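Long-range contact in hydrogenase expression/formation protein HypE (Desulfovibrio vulgaris subsp. vulgaris, PDB 2Z1U), which binds ATP and magnesium and probably acts in the maturation of hydrogenase, as a member of the HypE family related to AIR synthase: residues S57-D69 / G175-G187. Sequence-based numbering, arbitrary orientation.
Sequences SYTVDPIFFPGGD and GDHGLTILSQRQG
Phe65 and Ile181 meet where the two halves of this PurM-like (AIR synthase-related) fold join. The beta hairpin 64-69, with the loop before it, belongs to the N-terminal half. It packs on helix 176-184 of the C-terminal half. Ile181 CG2 lies over the centre of one face of the Phe65 ring, 4.3 Å above its plane. Gly68 O lies over the opposite face, 3.6 Å above the plane. Phe65 CG sits between its own backbone N and carbonyl carbon (chi1 38°), which folds the ring back over Gly68, within reach of Ile181 CG2 and His177. His177 makes an offset edge-to-face pair with Phe65 (planes at 86°), its CE1 3.9 Å from Phe65 CE1. Its ND1 is hydrogen-bonded to Ser196 OG and its NE2 to Ile342 O of the C-terminal tail. The His177 side chain is about 10 Å from a bound ATP. From the helix, Gln184, bent at chi2, brings its amide against the Pro66 ring in the hairpin turn, Gln184 NE2 3.5 Å from Pro66 CD. Thr180 OG1 is buried beside Pro66 with no polar partner. Arg185 NH2 bonds Pro340 O. Arg185 NH1 donates to Asp61 O, the carbonyl of the cis peptide before Pro62 (2.8 Å, N-H...O angle 159°), close to the guanidinium plane.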
ATOM      1  N   SER A  57       0.118  -1.948   6.613  1.00 47.71           N
ATOM      2  CA  SER A  57      -1.021  -2.844   6.500  1.00 48.38           C
ATOM      3  C   SER A  57      -1.641  -2.991   7.877  1.00 48.93           C
ATOM      4  O   SER A  57      -0.943  -2.916   8.879  1.00 49.22           O
ATOM      5  CB  SER A  57      -0.634  -4.225   5.982  1.00 47.64           C
ATOM      6  OG  SER A  57      -0.029  -4.159   4.712  1.00 48.80           O
ATOM      7  N   TYR A  58      -2.949  -3.239   7.903  1.00 49.27           N
ATOM      8  CA  TYR A  58      -3.730  -3.297   9.136  1.00 49.43           C
ATOM      9  C   TYR A  58      -4.393  -4.664   9.215  1.00 49.82           C
ATOM     10  O   TYR A  58      -5.026  -5.117   8.262  1.00 50.03           O
ATOM     11  CB  TYR A  58      -4.725  -2.124   9.194  1.00 49.66           C
ATOM     12  CG  TYR A  58      -3.973  -0.804   9.225  1.00 49.66           C
ATOM     13  CD1 TYR A  58      -3.573  -0.190   8.032  1.00 48.91           C
ATOM     14  CD2 TYR A  58      -3.590  -0.206  10.448  1.00 50.22           C
ATOM     15  CE1 TYR A  58      -2.850   0.987   8.033  1.00 51.45           C
ATOM     16  CE2 TYR A  58      -2.830   0.998  10.469  1.00 52.24           C
ATOM     17  CZ  TYR A  58      -2.468   1.587   9.245  1.00 51.99           C
ATOM     18  OH  TYR A  58      -1.758   2.781   9.182  1.00 50.45           O
ATOM     19  N   THR A  59      -4.189  -5.336  10.345  1.00 49.77           N
ATOM     20  CA  THR A  59      -4.531  -6.753  10.495  1.00 49.52           C
ATOM     21  C   THR A  59      -5.270  -6.973  11.821  1.00 49.22           C
ATOM     22  O   THR A  59      -5.331  -8.093  12.325  1.00 49.05           O
ATOM     23  CB  THR A  59      -3.257  -7.658  10.468  1.00 49.54           C
ATOM     24  OG1 THR A  59      -2.350  -7.213  11.474  1.00 50.05           O
ATOM     25  CG2 THR A  59      -2.546  -7.601   9.112  1.00 49.37           C
ATOM     26  N   VAL A  60      -5.840  -5.905  12.368  1.00 48.84           N
ATOM     27  CA  VAL A  60      -6.417  -5.940  13.726  1.00 48.96           C
ATOM     28  C   VAL A  60      -7.520  -7.003  13.854  1.00 49.24           C
ATOM     29  O   VAL A  60      -8.354  -7.195  12.953  1.00 49.21           O
ATOM     30  CB  VAL A  60      -6.916  -4.539  14.184  1.00 49.04           C
ATOM     31  CG1 VAL A  60      -8.118  -4.099  13.369  1.00 48.56           C
ATOM     32  CG2 VAL A  60      -7.233  -4.497  15.701  1.00 48.64           C
ATOM     33  N   ASP A  61      -7.474  -7.715  14.968  1.00 49.64           N
ATOM     34  CA  ASP A  61      -8.473  -8.704  15.307  1.00 50.12           C
ATOM     35  C   ASP A  61      -8.862  -8.448  16.750  1.00 50.43           C
ATOM     36  O   ASP A  61      -8.002  -8.537  17.630  1.00 50.72           O
ATOM     37  CB  ASP A  61      -7.896 -10.109  15.128  1.00 49.99           C
ATOM     38  CG  ASP A  61      -8.883 -11.202  15.498  1.00 50.82           C
ATOM     39  OD1 ASP A  61      -8.443 -12.181  16.135  1.00 51.92           O
ATOM     40  OD2 ASP A  61     -10.086 -11.079  15.173  1.00 48.43           O
ATOM     41  N   PRO A  62     -10.153  -8.130  17.014  1.00 50.69           N
ATOM     42  CA  PRO A  62     -11.294  -8.058  16.095  1.00 50.70           C
ATOM     43  C   PRO A  62     -11.315  -6.793  15.227  1.00 50.87           C
ATOM     44  O   PRO A  62     -10.559  -5.851  15.477  1.00 50.56           O
ATOM     45  CB  PRO A  62     -12.500  -8.066  17.040  1.00 50.78           C
ATOM     46  CG  PRO A  62     -12.000  -7.403  18.271  1.00 50.41           C
ATOM     47  CD  PRO A  62     -10.555  -7.810  18.402  1.00 50.83           C
ATOM     48  N   ILE A  63     -12.192  -6.790  14.227  1.00 50.68           N
ATOM     49  CA  ILE A  63     -12.283  -5.698  13.261  1.00 51.18           C
ATOM     50  C   ILE A  63     -12.900  -4.475  13.911  1.00 50.85           C
ATOM     51  O   ILE A  63     -12.496  -3.349  13.612  1.00 50.72           O
ATOM     52  CB  ILE A  63     -13.133  -6.110  12.020  1.00 51.17           C
ATOM     53  CG1 ILE A  63     -12.448  -7.236  11.249  1.00 51.45           C
ATOM     54  CG2 ILE A  63     -13.425  -4.915  11.121  1.00 51.73           C
ATOM     55  CD1 ILE A  63     -13.193  -7.637   9.968  1.00 51.71           C
ATOM     56  N   PHE A  64     -13.878  -4.716  14.786  1.00 50.44           N
ATOM     57  CA  PHE A  64     -14.572  -3.666  15.538  1.00 50.25           C
ATOM     58  C   PHE A  64     -14.270  -3.792  17.034  1.00 49.92           C
ATOM     59  O   PHE A  64     -14.258  -4.899  17.584  1.00 49.53           O
ATOM     60  CB  PHE A  64     -16.096  -3.712  15.281  1.00 50.56           C
ATOM     61  CG  PHE A  64     -16.480  -3.527  13.816  1.00 51.05           C
ATOM     62  CD1 PHE A  64     -16.511  -2.258  13.239  1.00 51.22           C
ATOM     63  CD2 PHE A  64     -16.801  -4.625  13.021  1.00 51.83           C
ATOM     64  CE1 PHE A  64     -16.829  -2.079  11.883  1.00 52.68           C
ATOM     65  CE2 PHE A  64     -17.131  -4.461  11.664  1.00 53.40           C
ATOM     66  CZ  PHE A  64     -17.143  -3.182  11.096  1.00 52.62           C
ATOM     67  N   PHE A  65     -14.025  -2.651  17.678  1.00 49.49           N
ATOM     68  CA  PHE A  65     -13.685  -2.579  19.115  1.00 48.96           C
ATOM     69  C   PHE A  65     -14.125  -1.214  19.655  1.00 48.87           C
ATOM     70  O   PHE A  65     -14.374  -0.310  18.867  1.00 49.01           O
ATOM     71  CB  PHE A  65     -12.173  -2.802  19.332  1.00 48.98           C
ATOM     72  CG  PHE A  65     -11.297  -2.168  18.274  1.00 48.55           C
ATOM     73  CD1 PHE A  65     -10.828  -0.864  18.428  1.00 49.36           C
ATOM     74  CD2 PHE A  65     -10.947  -2.872  17.118  1.00 47.92           C
ATOM     75  CE1 PHE A  65     -10.019  -0.275  17.448  1.00 46.91           C
ATOM     76  CE2 PHE A  65     -10.151  -2.286  16.132  1.00 48.48           C
ATOM     77  CZ  PHE A  65      -9.686  -0.983  16.300  1.00 47.53           C
ATOM     78  N   PRO A  66     -14.285  -1.068  20.990  1.00 49.25           N
ATOM     79  CA  PRO A  66     -14.565   0.264  21.530  1.00 49.18           C
ATOM     80  C   PRO A  66     -13.558   1.310  21.045  1.00 49.51           C
ATOM     81  O   PRO A  66     -12.347   1.105  21.171  1.00 49.99           O
ATOM     82  CB  PRO A  66     -14.441   0.049  23.040  1.00 49.49           C
ATOM     83  CG  PRO A  66     -14.890  -1.357  23.226  1.00 49.49           C
ATOM     84  CD  PRO A  66     -14.297  -2.090  22.053  1.00 48.80           C
ATOM     85  N   GLY A  67     -14.062   2.398  20.466  1.00 49.24           N
ATOM     86  CA  GLY A  67     -13.226   3.531  20.068  1.00 48.86           C
ATOM     87  C   GLY A  67     -12.661   3.482  18.660  1.00 49.17           C
ATOM     88  O   GLY A  67     -12.006   4.432  18.224  1.00 49.25           O
ATOM     89  N   GLY A  68     -12.876   2.381  17.944  1.00 48.56           N
ATOM     90  CA  GLY A  68     -12.439   2.340  16.563  1.00 49.04           C
ATOM     91  C   GLY A  68     -12.758   1.075  15.808  1.00 49.11           C
ATOM     92  O   GLY A  68     -13.566   0.249  16.250  1.00 49.42           O
ATOM     93  N   ASP A  69     -12.110   0.938  14.657  1.00 48.82           N
ATOM     94  CA  ASP A  69     -12.166  -0.272  13.862  1.00 48.94           C
ATOM     95  C   ASP A  69     -10.972  -0.300  12.910  1.00 49.16           C
ATOM     96  O   ASP A  69     -10.156   0.631  12.911  1.00 48.95           O
ATOM     97  CB  ASP A  69     -13.526  -0.422  13.139  1.00 49.17           C
ATOM     98  CG  ASP A  69     -13.865   0.759  12.219  1.00 50.59           C
ATOM     99  OD1 ASP A  69     -13.003   1.179  11.403  1.00 51.17           O
ATOM    100  OD2 ASP A  69     -15.018   1.240  12.291  1.00 49.81           O
ATOM    101  N   GLY A 175      -1.126   2.599  26.582  1.00 48.47           N
ATOM    102  CA  GLY A 175      -1.607   1.227  26.750  1.00 48.81           C
ATOM    103  C   GLY A 175      -3.061   0.974  26.380  1.00 48.52           C
ATOM    104  O   GLY A 175      -3.488  -0.176  26.297  1.00 48.59           O
ATOM    105  N   ASP A 176      -3.820   2.046  26.169  1.00 48.26           N
ATOM    106  CA  ASP A 176      -5.271   1.983  25.945  1.00 48.22           C
ATOM    107  C   ASP A 176      -5.695   1.106  24.775  1.00 48.12           C
ATOM    108  O   ASP A 176      -6.501   0.190  24.965  1.00 47.84           O
ATOM    109  CB  ASP A 176      -5.846   3.390  25.778  1.00 48.26           C
ATOM    110  CG  ASP A 176      -5.465   4.296  26.931  1.00 49.57           C
ATOM    111  OD1 ASP A 176      -6.313   4.521  27.807  1.00 50.22           O
ATOM    112  OD2 ASP A 176      -4.303   4.743  26.983  1.00 51.84           O
ATOM    113  N   HIS A 177      -5.143   1.367  23.589  1.00 47.46           N
ATOM    114  CA  HIS A 177      -5.475   0.577  22.413  1.00 47.57           C
ATOM    115  C   HIS A 177      -5.179  -0.918  22.603  1.00 48.15           C
ATOM    116  O   HIS A 177      -6.058  -1.762  22.384  1.00 48.63           O
ATOM    117  CB  HIS A 177      -4.723   1.057  21.177  1.00 47.05           C
ATOM    118  CG  HIS A 177      -5.038   0.256  19.953  1.00 45.86           C
ATOM    119  ND1 HIS A 177      -6.168   0.474  19.196  1.00 45.83           N
ATOM    120  CD2 HIS A 177      -4.391  -0.778  19.370  1.00 45.19           C
ATOM    121  CE1 HIS A 177      -6.197  -0.379  18.187  1.00 45.91           C
ATOM    122  NE2 HIS A 177      -5.132  -1.155  18.272  1.00 46.71           N
ATOM    123  N   GLY A 178      -3.939  -1.229  22.973  1.00 48.40           N
ATOM    124  CA  GLY A 178      -3.515  -2.616  23.172  1.00 48.94           C
ATOM    125  C   GLY A 178      -4.398  -3.365  24.156  1.00 49.65           C
ATOM    126  O   GLY A 178      -4.797  -4.497  23.891  1.00 50.48           O
ATOM    127  N   LEU A 179      -4.702  -2.739  25.291  1.00 49.71           N
ATOM    128  CA  LEU A 179      -5.569  -3.348  26.291  1.00 50.29           C
ATOM    129  C   LEU A 179      -6.959  -3.626  25.733  1.00 50.41           C
ATOM    130  O   LEU A 179      -7.494  -4.709  25.930  1.00 50.54           O
ATOM    131  CB  LEU A 179      -5.683  -2.468  27.543  1.00 50.04           C
ATOM    132  CG  LEU A 179      -5.859  -3.102  28.923  1.00 51.46           C
ATOM    133  CD1 LEU A 179      -6.653  -2.187  29.844  1.00 51.16           C
ATOM    134  CD2 LEU A 179      -6.465  -4.505  28.913  1.00 52.86           C
ATOM    135  N   THR A 180      -7.546  -2.661  25.031  1.00 51.52           N
ATOM    136  CA  THR A 180      -8.921  -2.856  24.558  1.00 52.34           C
ATOM    137  C   THR A 180      -9.088  -3.956  23.536  1.00 53.16           C
ATOM    138  O   THR A 180     -10.062  -4.695  23.622  1.00 52.90           O
ATOM    139  CB  THR A 180      -9.729  -1.544  24.244  1.00 52.32           C
ATOM    140  OG1 THR A 180     -10.384  -1.634  22.969  1.00 52.55           O
ATOM    141  CG2 THR A 180      -8.865  -0.340  24.305  1.00 50.73           C
ATOM    142  N   ILE A 181      -8.146  -4.104  22.599  1.00 55.04           N
ATOM    143  CA  ILE A 181      -8.285  -5.193  21.629  1.00 56.24           C
ATOM    144  C   ILE A 181      -8.053  -6.566  22.305  1.00 57.39           C
ATOM    145  O   ILE A 181      -8.795  -7.510  22.041  1.00 57.58           O
ATOM    146  CB  ILE A 181      -7.468  -5.002  20.290  1.00 57.07           C
ATOM    147  CG1 ILE A 181      -6.079  -5.597  20.388  1.00 57.45           C
ATOM    148  CG2 ILE A 181      -7.480  -3.569  19.746  1.00 55.95           C
ATOM    149  CD1 ILE A 181      -6.028  -6.890  19.652  1.00 59.89           C
ATOM    150  N   LEU A 182      -7.062  -6.649  23.200  1.00 58.14           N
ATOM    151  CA  LEU A 182      -6.734  -7.881  23.922  1.00 59.37           C
ATOM    152  C   LEU A 182      -7.838  -8.320  24.882  1.00 59.80           C
ATOM    153  O   LEU A 182      -8.076  -9.518  25.046  1.00 59.96           O
ATOM    154  CB  LEU A 182      -5.405  -7.738  24.677  1.00 59.60           C
ATOM    155  CG  LEU A 182      -4.091  -8.309  24.101  1.00 60.69           C
ATOM    156  CD1 LEU A 182      -4.155  -8.751  22.642  1.00 61.51           C
ATOM    157  CD2 LEU A 182      -2.905  -7.355  24.335  1.00 61.07           C
ATOM    158  N   SER A 183      -8.505  -7.350  25.508  1.00 60.44           N
ATOM    159  CA  SER A 183      -9.656  -7.640  26.356  1.00 61.38           C
ATOM    160  C   SER A 183     -10.929  -7.935  25.549  1.00 61.92           C
ATOM    161  O   SER A 183     -11.705  -8.809  25.934  1.00 61.75           O
ATOM    162  CB  SER A 183      -9.880  -6.540  27.402  1.00 61.29           C
ATOM    163  OG  SER A 183     -10.200  -5.306  26.801  1.00 61.85           O
ATOM    164  N   GLN A 184     -11.135  -7.229  24.434  1.00 62.87           N
ATOM    165  CA  GLN A 184     -12.225  -7.560  23.498  1.00 64.05           C
ATOM    166  C   GLN A 184     -12.128  -9.008  23.037  1.00 64.83           C
ATOM    167  O   GLN A 184     -13.123  -9.743  23.042  1.00 64.90           O
ATOM    168  CB  GLN A 184     -12.209  -6.653  22.261  1.00 63.94           C
ATOM    169  CG  GLN A 184     -12.991  -5.367  22.406  1.00 64.68           C
ATOM    170  CD  GLN A 184     -14.492  -5.591  22.537  1.00 65.72           C
ATOM    171  OE1 GLN A 184     -15.124  -6.199  21.670  1.00 66.20           O
ATOM    172  NE2 GLN A 184     -15.067  -5.089  23.620  1.00 65.94           N
ATOM    173  N   ARG A 185     -10.912  -9.405  22.664  1.00 65.81           N
ATOM    174  CA  ARG A 185     -10.642 -10.719  22.086  1.00 66.79           C
ATOM    175  C   ARG A 185     -10.897 -11.861  23.073  1.00 67.79           C
ATOM    176  O   ARG A 185     -10.996 -13.022  22.668  1.00 68.36           O
ATOM    177  CB  ARG A 185      -9.206 -10.766  21.553  1.00 66.44           C
ATOM    178  CG  ARG A 185      -9.020 -11.637  20.328  1.00 65.21           C
ATOM    179  CD  ARG A 185      -7.965 -11.053  19.414  1.00 63.54           C
ATOM    180  NE  ARG A 185      -6.609 -11.266  19.903  1.00 61.05           N
ATOM    181  CZ  ARG A 185      -5.529 -10.642  19.438  1.00 58.34           C
ATOM    182  NH1 ARG A 185      -5.630  -9.736  18.472  1.00 56.15           N
ATOM    183  NH2 ARG A 185      -4.341 -10.924  19.953  1.00 56.04           N
ATOM    184  N   GLN A 186     -11.013 -11.521  24.357  1.00 68.68           N
ATOM    185  CA  GLN A 186     -11.323 -12.486  25.413  1.00 69.75           C
ATOM    186  C   GLN A 186     -12.697 -12.226  26.037  1.00 69.95           C
ATOM    187  O   GLN A 186     -13.016 -12.769  27.099  1.00 70.16           O
ATOM    188  CB  GLN A 186     -10.249 -12.450  26.505  1.00 69.63           C
ATOM    189  CG  GLN A 186      -8.843 -12.751  26.015  1.00 70.55           C
ATOM    190  CD  GLN A 186      -7.826 -12.781  27.140  1.00 70.80           C
ATOM    191  OE1 GLN A 186      -8.021 -12.163  28.192  1.00 72.63           O
ATOM    192  NE2 GLN A 186      -6.729 -13.506  26.925  1.00 71.96           N
ATOM    193  N   GLY A 187     -13.490 -11.383  25.380  1.00 70.32           N
ATOM    194  CA  GLY A 187     -14.842 -11.046  25.829  1.00 70.83           C
ATOM    195  C   GLY A 187     -14.930 -10.283  27.140  1.00 71.20           C
ATOM    196  O   GLY A 187     -15.925 -10.398  27.857  1.00 71.15           O
TER